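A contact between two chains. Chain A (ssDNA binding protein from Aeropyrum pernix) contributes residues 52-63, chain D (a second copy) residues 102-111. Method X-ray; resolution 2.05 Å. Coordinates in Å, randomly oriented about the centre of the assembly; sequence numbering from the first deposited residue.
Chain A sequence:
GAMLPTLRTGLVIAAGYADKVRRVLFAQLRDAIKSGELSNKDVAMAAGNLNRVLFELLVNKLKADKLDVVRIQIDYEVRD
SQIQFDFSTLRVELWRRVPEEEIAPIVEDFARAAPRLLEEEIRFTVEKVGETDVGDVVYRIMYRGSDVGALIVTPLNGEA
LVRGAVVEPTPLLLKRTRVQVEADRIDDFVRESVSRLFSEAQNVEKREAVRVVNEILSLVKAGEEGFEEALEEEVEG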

# COMPACT_ATOMS: atom_id res chain seq x y z
N ARG A 52 -13.70 -17.85 8.32
CA ARG A 52 -14.41 -18.56 9.37
C ARG A 52 -13.39 -19.39 10.14
O ARG A 52 -13.38 -19.41 11.38
N VAL A 53 -12.51 -20.07 9.42
CA VAL A 53 -11.47 -20.86 10.07
C VAL A 53 -10.52 -19.96 10.87
O VAL A 53 -10.14 -20.28 12.00
N LEU A 54 -10.12 -18.84 10.27
CA LEU A 54 -9.21 -17.92 10.94
C LEU A 54 -9.83 -17.33 12.20
O LEU A 54 -9.14 -17.13 13.19
N PHE A 55 -11.14 -17.08 12.17
CA PHE A 55 -11.82 -16.59 13.37
C PHE A 55 -11.65 -17.53 14.57
O PHE A 55 -11.37 -17.08 15.69
N GLU A 56 -11.85 -18.83 14.36
CA GLU A 56 -11.77 -19.77 15.46
C GLU A 56 -10.33 -19.78 15.98
O GLU A 56 -10.08 -19.73 17.18
N LEU A 57 -9.38 -19.82 15.05
CA LEU A 57 -7.96 -19.82 15.42
C LEU A 57 -7.54 -18.57 16.19
O LEU A 57 -7.01 -18.67 17.31
N LEU A 58 -7.79 -17.40 15.62
CA LEU A 58 -7.33 -16.14 16.21
C LEU A 58 -8.04 -15.76 17.49
O LEU A 58 -7.40 -15.37 18.47
N VAL A 59 -9.36 -15.85 17.49
CA VAL A 59 -10.13 -15.41 18.64
C VAL A 59 -10.20 -16.45 19.75
O VAL A 59 -10.13 -16.11 20.93
N ASN A 60 -10.29 -17.73 19.39
CA ASN A 60 -10.35 -18.80 20.38
C ASN A 60 -9.00 -19.35 20.82
O ASN A 60 -8.64 -19.25 21.99
N LYS A 61 -8.25 -19.93 19.89
CA LYS A 61 -7.01 -20.61 20.24
C LYS A 61 -5.84 -19.68 20.57
O LYS A 61 -5.04 -19.97 21.45
N LEU A 62 -5.74 -18.54 19.88
CA LEU A 62 -4.62 -17.63 20.10
C LEU A 62 -5.02 -16.43 20.95
O LEU A 62 -4.17 -15.63 21.33
N LYS A 63 -6.31 -16.31 21.25
CA LYS A 63 -6.82 -15.20 22.05
C LYS A 63 -6.22 -13.87 21.61
O LYS A 63 -5.70 -13.12 22.42
N GLU D 102 5.69 -20.29 20.60
CA GLU D 102 4.41 -20.28 21.30
C GLU D 102 3.21 -20.42 20.35
O GLU D 102 2.22 -21.06 20.69
N ILE D 103 3.31 -19.84 19.16
CA ILE D 103 2.22 -19.87 18.18
C ILE D 103 2.15 -21.14 17.36
O ILE D 103 1.08 -21.72 17.20
N ALA D 104 3.29 -21.56 16.81
CA ALA D 104 3.35 -22.62 15.81
C ALA D 104 2.69 -23.94 16.23
O ALA D 104 1.97 -24.55 15.44
N PRO D 105 2.94 -24.39 17.46
CA PRO D 105 2.26 -25.60 17.94
C PRO D 105 0.75 -25.49 17.79
O PRO D 105 0.13 -26.37 17.20
N ILE D 106 0.18 -24.41 18.32
CA ILE D 106 -1.26 -24.20 18.26
C ILE D 106 -1.78 -24.19 16.82
O ILE D 106 -2.80 -24.82 16.52
N VAL D 107 -1.09 -23.47 15.95
CA VAL D 107 -1.50 -23.37 14.55
C VAL D 107 -1.45 -24.73 13.87
O VAL D 107 -2.38 -25.13 13.18
N GLU D 108 -0.35 -25.45 14.09
CA GLU D 108 -0.18 -26.79 13.54
C GLU D 108 -1.32 -27.74 13.92
O GLU D 108 -1.88 -28.42 13.05
N ASP D 109 -1.66 -27.79 15.20
CA ASP D 109 -2.71 -28.68 15.66
C ASP D 109 -4.06 -28.29 15.08
O ASP D 109 -4.85 -29.13 14.64
N PHE D 110 -4.32 -26.99 15.07
CA PHE D 110 -5.58 -26.47 14.61
C PHE D 110 -5.81 -26.72 13.12
O PHE D 110 -6.94 -26.97 12.68
N ALA D 111 -4.73 -26.64 12.34
CA ALA D 111 -4.80 -26.82 10.89
C ALA D 111 -5.36 -28.18 10.52
O ALA D 111 -5.79 -28.41 9.39

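Two helices from separate copies of the protein pack here with their N-to-C directions 142° apart and their axes 11.0 Å apart at closest approach. No hydrogen bond or salt bridge crosses between the stretches, so the contact rests on close, mostly apolar packing, with D:Phe110 as its main knob: the ring, held at chi1 t with chi2 near 85°, sits among A:Val53, A:Glu56, A:Leu57 and A:Lys61.

Chain A opens with A:Arg52, which does not reach chain D but is salt-bridged to a residue that does. Its chi1 is t, and its NE donates to OE2 of A:Glu56 at 3.1 Å in a nearly straight hydrogen bond that is also a salt bridge, one helical turn along. A:Val53, chi1 t, points sideways, and its short branched side chain lies close against the ring, CG1 to CE2 of D:Phe110 measuring 3.3 Å. The backbone joins in: A:Val53 O lies 3.2 Å from D:Phe110 CZ while also accepting the helical hydrogen bond from A:Leu57 N. A:Leu54 and A:Phe55 turn away.

A:Glu56 shows how a charged residue can line an apolar pocket. Its CA-to-CB bond points toward chain D, bringing CB within 4.0 Å of D:Phe110 CE1, but chi1 and chi2, both m, lead the carboxylate away to A:Arg52 and to partners elsewhere in the structure. The ring therefore meets the aliphatic base of the side chain, and the buried charge is satisfied.

A:Leu57, with chi1 t and chi2 p, is a bridge. Its CB lies over one face of the D:Phe110 ring, 3.8 Å from the centroid, in a CH-pi contact. Farther out, CD1 approaches D:Ile106 CG2 and CD2 approaches D:Val107 CG2 (chi1 t), each at 4.2 Å; the leucine side chain packs between these two residues, with CD1 near both. A:Leu58, A:Val59 and A:Asn60 make no contact.

The exposed A:Lys61, chi1 m with chi2 near -113°, between wells, points toward chain D and contributes its hydrocarbon portion: CB is 3.6 Å from CG2 of D:Ile106, an m, t rotamer that itself points toward chain A, and CG is 4.2 Å from D:Phe110 CD1. Methylene groups thus cover apolar neighbours while the amino group extends beyond them.

A:Leu62, just past the helix, points sideways at CB, but its m, t rotamer brings its end nearer. CD2 lies 3.7 Å from D:Ile103 CD1 (m, m) and 3.9 Å from D:Ile106 CD1, so one buried methyl meets two isoleucines a turn apart. A:Lys63, with positive phi, leaves helical geometry and the contact together.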

# COMPACT_ATOMS: atom_id res chain seq x y z
CB ARG A 52 -15.49 -19.45 8.74
CG ARG A 52 -16.44 -20.07 9.70
CD ARG A 52 -15.91 -21.37 10.24
NE ARG A 52 -16.71 -21.85 11.37
CZ ARG A 52 -17.69 -22.74 11.26
NH1 ARG A 52 -17.99 -23.27 10.08
NH2 ARG A 52 -18.36 -23.10 12.34
CB VAL A 53 -10.67 -21.66 9.03
CG1 VAL A 53 -9.52 -22.39 9.70
CG2 VAL A 53 -11.59 -22.63 8.31
CB LEU A 54 -8.76 -16.81 9.99
CG LEU A 54 -7.88 -17.30 8.84
CD1 LEU A 54 -7.74 -16.21 7.77
CD2 LEU A 54 -6.53 -17.75 9.36
CB PHE A 55 -13.31 -16.38 13.10
CG PHE A 55 -14.05 -15.81 14.27
CD1 PHE A 55 -14.05 -14.45 14.50
CD2 PHE A 55 -14.70 -16.64 15.15
CE1 PHE A 55 -14.72 -13.93 15.58
CE2 PHE A 55 -15.36 -16.12 16.24
CZ PHE A 55 -15.37 -14.77 16.45
CB GLU A 56 -12.18 -21.18 15.03
CG GLU A 56 -13.39 -21.25 14.09
CD GLU A 56 -14.70 -20.89 14.78
OE1 GLU A 56 -14.71 -20.75 16.02
OE2 GLU A 56 -15.72 -20.75 14.07
CB LEU A 57 -7.08 -20.01 14.18
CG LEU A 57 -5.58 -19.88 14.48
CD1 LEU A 57 -5.11 -20.99 15.41
CD2 LEU A 57 -4.77 -19.87 13.19
CB LEU A 58 -7.47 -15.00 15.19
CG LEU A 58 -6.50 -15.11 14.02
CD1 LEU A 58 -6.78 -14.05 12.97
CD2 LEU A 58 -5.08 -14.98 14.53
CB VAL A 59 -11.53 -14.94 18.22
CG1 VAL A 59 -12.31 -14.45 19.42
CG2 VAL A 59 -11.41 -13.84 17.19
CB ASN A 60 -11.24 -19.94 19.91
CG ASN A 60 -12.71 -19.67 20.15
OD1 ASN A 60 -13.41 -20.50 20.75
ND2 ASN A 60 -13.20 -18.51 19.71
CB LYS A 61 -6.62 -21.61 19.15
CG LYS A 61 -7.77 -22.50 18.70
CD LYS A 61 -7.57 -23.96 19.08
CE LYS A 61 -7.45 -24.15 20.59
NZ LYS A 61 -7.52 -25.59 21.02
CB LEU A 62 -4.05 -17.15 18.77
CG LEU A 62 -3.43 -18.23 17.87
CD1 LEU A 62 -3.08 -17.66 16.52
CD2 LEU A 62 -2.19 -18.83 18.52
CB LYS A 63 -6.53 -15.42 23.54
CG LYS A 63 -7.21 -16.66 24.13
CD LYS A 63 -8.72 -16.47 24.23
CE LYS A 63 -9.44 -17.77 24.60
NZ LYS A 63 -10.91 -17.70 24.37
CB GLU D 102 4.31 -19.03 22.17
CG GLU D 102 2.98 -18.81 22.84
CD GLU D 102 2.99 -17.57 23.73
OE1 GLU D 102 4.10 -17.12 24.10
OE2 GLU D 102 1.90 -17.04 24.04
CB ILE D 103 2.32 -18.72 17.15
CG1 ILE D 103 2.33 -17.36 17.84
CG2 ILE D 103 1.16 -18.79 16.15
CD1 ILE D 103 1.03 -17.05 18.53
CB ALA D 104 4.78 -22.85 15.33
CB PRO D 105 2.63 -25.64 19.42
CG PRO D 105 3.97 -25.01 19.47
CD PRO D 105 3.96 -23.93 18.42
CB ILE D 106 -1.66 -22.88 18.94
CG1 ILE D 106 -1.26 -22.91 20.42
CG2 ILE D 106 -3.15 -22.62 18.78
CD1 ILE D 106 -1.30 -21.55 21.11
CB VAL D 107 -0.64 -22.37 13.76
CG1 VAL D 107 -1.00 -22.42 12.29
CG2 VAL D 107 -0.83 -20.96 14.31
CB GLU D 108 1.16 -27.38 13.99
CG GLU D 108 1.53 -28.67 13.29
CD GLU D 108 2.82 -29.26 13.82
OE1 GLU D 108 3.59 -28.52 14.47
OE2 GLU D 108 3.07 -30.47 13.58
CB ASP D 109 -2.80 -28.68 17.20
CG ASP D 109 -1.50 -29.12 17.86
OD1 ASP D 109 -0.66 -29.76 17.17
OD2 ASP D 109 -1.32 -28.85 19.06
CB PHE D 110 -5.66 -24.97 14.89
CG PHE D 110 -6.85 -24.30 14.29
CD1 PHE D 110 -8.06 -24.29 14.95
CD2 PHE D 110 -6.75 -23.69 13.05
CE1 PHE D 110 -9.16 -23.68 14.39
CE2 PHE D 110 -7.85 -23.07 12.48
CZ PHE D 110 -9.06 -23.07 13.15
CB ALA D 111 -3.42 -26.61 10.27